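3-hydroxyisobutyryl-CoA hydrolase (Mycobacterium thermoresistibile, PDB 4HDT) probably hydrolyses 3-hydroxy-2-methylpropanoyl-CoA to 3-hydroxy-2-methylpropanoate and free CoA, and binds zinc ions. Local coordinates at residues V129-D134 with H188-D193. Sequence-based numbering, arbitrary orientation.
With ZN (zinc ion), chain C.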
ATOM      1  N   VAL A 129      -7.633  -7.374 -11.685  1.00 11.87           N
ATOM      2  CA  VAL A 129      -8.907  -6.685 -11.899  1.00 12.07           C
ATOM      3  C   VAL A 129      -9.209  -5.839 -10.655  1.00 11.37           C
ATOM      4  O   VAL A 129      -9.927  -6.262  -9.718  1.00 11.49           O
ATOM      5  CB  VAL A 129     -10.080  -7.615 -12.200  1.00 12.71           C
ATOM      6  CG1 VAL A 129     -11.302  -6.822 -12.636  1.00 13.47           C
ATOM      7  CG2 VAL A 129      -9.717  -8.591 -13.304  1.00 13.22           C
ATOM      8  N   ARG A 130      -8.673  -4.616 -10.668  1.00 10.80           N
ATOM      9  CA  ARG A 130      -8.634  -3.775  -9.468  1.00 10.15           C
ATOM     10  C   ARG A 130      -9.720  -2.725  -9.552  1.00 10.17           C
ATOM     11  O   ARG A 130      -9.702  -1.891 -10.454  1.00 10.12           O
ATOM     12  CB  ARG A 130      -7.274  -3.107  -9.365  1.00  9.64           C
ATOM     13  CG  ARG A 130      -6.106  -4.118  -9.241  1.00  9.41           C
ATOM     14  CD  ARG A 130      -4.744  -3.497  -9.376  1.00  9.01           C
ATOM     15  NE  ARG A 130      -4.577  -2.855 -10.686  1.00  8.99           N
ATOM     16  CZ  ARG A 130      -3.586  -2.016 -10.961  1.00  8.79           C
ATOM     17  NH1 ARG A 130      -2.641  -1.783 -10.064  1.00  8.48           N
ATOM     18  NH2 ARG A 130      -3.525  -1.401 -12.140  1.00  8.96           N
ATOM     19  N   VAL A 131     -10.661  -2.829  -8.637  1.00 10.05           N
ATOM     20  CA  VAL A 131     -11.882  -1.980  -8.671  1.00 10.31           C
ATOM     21  C   VAL A 131     -11.841  -0.971  -7.523  1.00  9.93           C
ATOM     22  O   VAL A 131     -11.559  -1.333  -6.352  1.00  9.78           O
ATOM     23  CB  VAL A 131     -13.148  -2.839  -8.540  1.00 10.96           C
ATOM     24  CG1 VAL A 131     -14.400  -1.976  -8.526  1.00 11.62           C
ATOM     25  CG2 VAL A 131     -13.209  -3.904  -9.661  1.00 11.38           C
ATOM     26  N   VAL A 132     -12.051   0.291  -7.860  1.00  9.79           N
ATOM     27  CA  VAL A 132     -12.230   1.348  -6.857  1.00  9.83           C
ATOM     28  C   VAL A 132     -13.592   1.971  -7.030  1.00 10.32           C
ATOM     29  O   VAL A 132     -14.296   1.702  -8.008  1.00 10.82           O
ATOM     30  CB  VAL A 132     -11.123   2.430  -6.930  1.00  9.41           C
ATOM     31  CG1 VAL A 132      -9.785   1.895  -6.418  1.00  8.92           C
ATOM     32  CG2 VAL A 132     -10.969   2.937  -8.355  1.00  9.64           C
ATOM     33  N   THR A 133     -14.018   2.770  -6.042  1.00 10.33           N
ATOM     34  CA  THR A 133     -15.371   3.294  -6.029  1.00 11.01           C
ATOM     35  C   THR A 133     -15.350   4.792  -5.728  1.00 11.21           C
ATOM     36  O   THR A 133     -14.273   5.385  -5.564  1.00 10.69           O
ATOM     37  CB  THR A 133     -16.227   2.637  -4.918  1.00 11.31           C
ATOM     38  OG1 THR A 133     -15.788   3.136  -3.621  1.00 10.89           O
ATOM     39  CG2 THR A 133     -16.128   1.123  -4.941  1.00 11.25           C
ATOM     40  N   ASP A 134     -16.534   5.381  -5.594  1.00 12.01           N
ATOM     41  CA  ASP A 134     -16.631   6.777  -5.254  1.00 12.38           C
ATOM     42  C   ASP A 134     -16.333   7.088  -3.775  1.00 12.05           C
ATOM     43  O   ASP A 134     -16.347   8.277  -3.394  1.00 12.26           O
ATOM     44  CB  ASP A 134     -17.974   7.361  -5.668  1.00 13.59           C
ATOM     45  CG  ASP A 134     -19.159   6.577  -5.174  1.00 14.47           C
ATOM     46  OD1 ASP A 134     -18.959   5.472  -4.633  1.00 14.44           O
ATOM     47  OD2 ASP A 134     -20.309   7.067  -5.334  1.00 16.60           O
ATOM     48  N   HIS A 188     -10.536  -0.079 -12.690  1.00 12.95           N
ATOM     49  CA  HIS A 188     -11.960   0.100 -13.000  1.00 13.97           C
ATOM     50  C   HIS A 188     -12.647   0.831 -11.835  1.00 13.62           C
ATOM     51  O   HIS A 188     -12.232   0.702 -10.685  1.00 12.74           O
ATOM     52  CB  HIS A 188     -12.666  -1.225 -13.193  1.00 15.46           C
ATOM     53  CG  HIS A 188     -11.988  -2.137 -14.181  1.00 17.03           C
ATOM     54  ND1 HIS A 188     -12.005  -1.892 -15.523  1.00 19.07           N
ATOM     55  CD2 HIS A 188     -11.261  -3.265 -14.002  1.00 17.73           C
ATOM     56  CE1 HIS A 188     -11.319  -2.839 -16.151  1.00 18.69           C
ATOM     57  NE2 HIS A 188     -10.856  -3.682 -15.248  1.00 18.83           N
ATOM     58  N   TYR A 189     -13.664   1.582 -12.201  1.00 14.65           N
ATOM     59  CA  TYR A 189     -14.461   2.403 -11.252  1.00 15.06           C
ATOM     60  C   TYR A 189     -15.918   1.954 -11.233  1.00 15.82           C
ATOM     61  O   TYR A 189     -16.556   1.851 -12.294  1.00 17.15           O
ATOM     62  CB  TYR A 189     -14.361   3.858 -11.651  1.00 15.65           C
ATOM     63  CG  TYR A 189     -15.264   4.790 -10.891  1.00 17.25           C
ATOM     64  CD1 TYR A 189     -14.875   5.346  -9.677  1.00 17.73           C
ATOM     65  CD2 TYR A 189     -16.505   5.101 -11.400  1.00 18.59           C
ATOM     66  CE1 TYR A 189     -15.726   6.227  -9.017  1.00 18.11           C
ATOM     67  CE2 TYR A 189     -17.354   5.947 -10.758  1.00 20.07           C
ATOM     68  CZ  TYR A 189     -16.960   6.509  -9.575  1.00 19.81           C
ATOM     69  OH  TYR A 189     -17.855   7.350  -8.976  1.00 21.40           O
ATOM     70  N   VAL A 190     -16.432   1.647 -10.034  1.00 15.94           N
ATOM     71  CA  VAL A 190     -17.798   1.171  -9.845  1.00 16.59           C
ATOM     72  C   VAL A 190     -18.310   1.934  -8.611  1.00 16.92           C
ATOM     73  O   VAL A 190     -17.678   1.842  -7.558  1.00 15.61           O
ATOM     74  CB  VAL A 190     -17.881  -0.360  -9.545  1.00 17.08           C
ATOM     75  CG1 VAL A 190     -19.314  -0.795  -9.237  1.00 17.91           C
ATOM     76  CG2 VAL A 190     -17.392  -1.203 -10.717  1.00 17.08           C
ATOM     77  N   PRO A 191     -19.430   2.687  -8.727  1.00 18.41           N
ATOM     78  CA  PRO A 191     -19.981   3.367  -7.516  1.00 18.77           C
ATOM     79  C   PRO A 191     -20.278   2.409  -6.353  1.00 18.85           C
ATOM     80  O   PRO A 191     -20.634   1.273  -6.559  1.00 19.67           O
ATOM     81  CB  PRO A 191     -21.257   4.054  -8.047  1.00 20.05           C
ATOM     82  CG  PRO A 191     -21.122   4.101  -9.531  1.00 20.40           C
ATOM     83  CD  PRO A 191     -20.236   2.962  -9.932  1.00 19.50           C
ATOM     84  N   HIS A 192     -20.097   2.879  -5.114  1.00 18.19           N
ATOM     85  CA  HIS A 192     -20.199   2.036  -3.904  1.00 17.99           C
ATOM     86  C   HIS A 192     -21.495   1.186  -3.735  1.00 20.05           C
ATOM     87  O   HIS A 192     -21.473   0.042  -3.210  1.00 20.70           O
ATOM     88  CB  HIS A 192     -20.011   2.929  -2.684  1.00 16.94           C
ATOM     89  CG  HIS A 192     -20.191   2.192  -1.400  1.00 16.09           C
ATOM     90  ND1 HIS A 192     -19.133   1.675  -0.700  1.00 15.36           N
ATOM     91  CD2 HIS A 192     -21.308   1.801  -0.755  1.00 16.90           C
ATOM     92  CE1 HIS A 192     -19.592   1.047   0.370  1.00 15.53           C
ATOM     93  NE2 HIS A 192     -20.908   1.084   0.334  1.00 16.08           N
ATOM     94  N   ASP A 193     -22.572   1.767  -4.165  1.00 22.16           N
ATOM     95  CA  ASP A 193     -23.934   1.214  -4.052  1.00 25.61           C
ATOM     96  C   ASP A 193     -24.262   0.507  -5.398  1.00 27.37           C
ATOM     97  O   ASP A 193     -25.420   0.482  -5.865  1.00 28.47           O
ATOM     98  CB  ASP A 193     -24.922   2.357  -3.821  1.00 26.77           C
ATOM     99  CG  ASP A 193     -25.375   2.993  -5.119  1.00 27.91           C
ATOM    100  OD1 ASP A 193     -24.487   3.210  -5.948  1.00 27.07           O
ATOM    101  OD2 ASP A 193     -26.599   3.272  -5.302  1.00 29.18           O
TER
HETATM  102 ZN    ZN C 401     -22.157  -0.005   1.506  1.00 15.76          ZN
HETATM  103  O   HOH W   1     -22.192   5.246  -4.379  1.00 25.88           O
HETATM  104  O   HOH W   2     -21.877  -1.873   0.758  1.00 21.57           O
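At Val129 the contact starts with a side chain: CG1, anti to the backbone N, meets CD2 of the His188 ring at 3.8 Å, the two groups crossing obliquely. Arg130 contributes its carbonyl, which takes the His188 N-H nearly along the C=O axis, while its guanidinium turns to a salt bridge with Asp187 and to the carbonyl of Gly184. Val131 faces the same side of the sheet as His188; its CG1 packs 3.8 Å from CG2 of Val190, and Ile195 of helix 195-205 touches both valines. Val132 then binds through both of its backbone polar groups: its N-H runs to His188 O at 2.9 Å, almost straight at 171°, and its O receives the Val190 N-H. Bonding to the two residues that flank its partner Tyr189 marks the pairing as parallel, with Val132 and Tyr189 on the other face. Thr133 leaves the strand with CB and CG2 both 3.1 Å from Val190 O, a tight fit, and its OG1 is hydrogen-bonded to Asp113 OD1, the same oxygen that pairs with His192 ND1. Asp134 closes the contact. Asp134 CB sits 3.3 Å from Tyr189 OH, and the Tyr189 ring, its CG anti to N, brings CE1 3.6 Å from Thr133 C. With CG in the crowded position between N and C (chi1 52°), Asp134 OD1 accepts the His192 N-H at 2.9 Å, met from above the carboxylate plane; OD2 accepts a hydrogen bond from a water. This holds the backbone of His192, whose ring coordinates zinc through NE2 at 2.0 Å. Strand 188-189 is thus the outermost strand, parallel to 129-132, in the mixed sheet of this crotonase-family domain, and its continuation supplies His192 to a zinc site completed by Glu64 and a water.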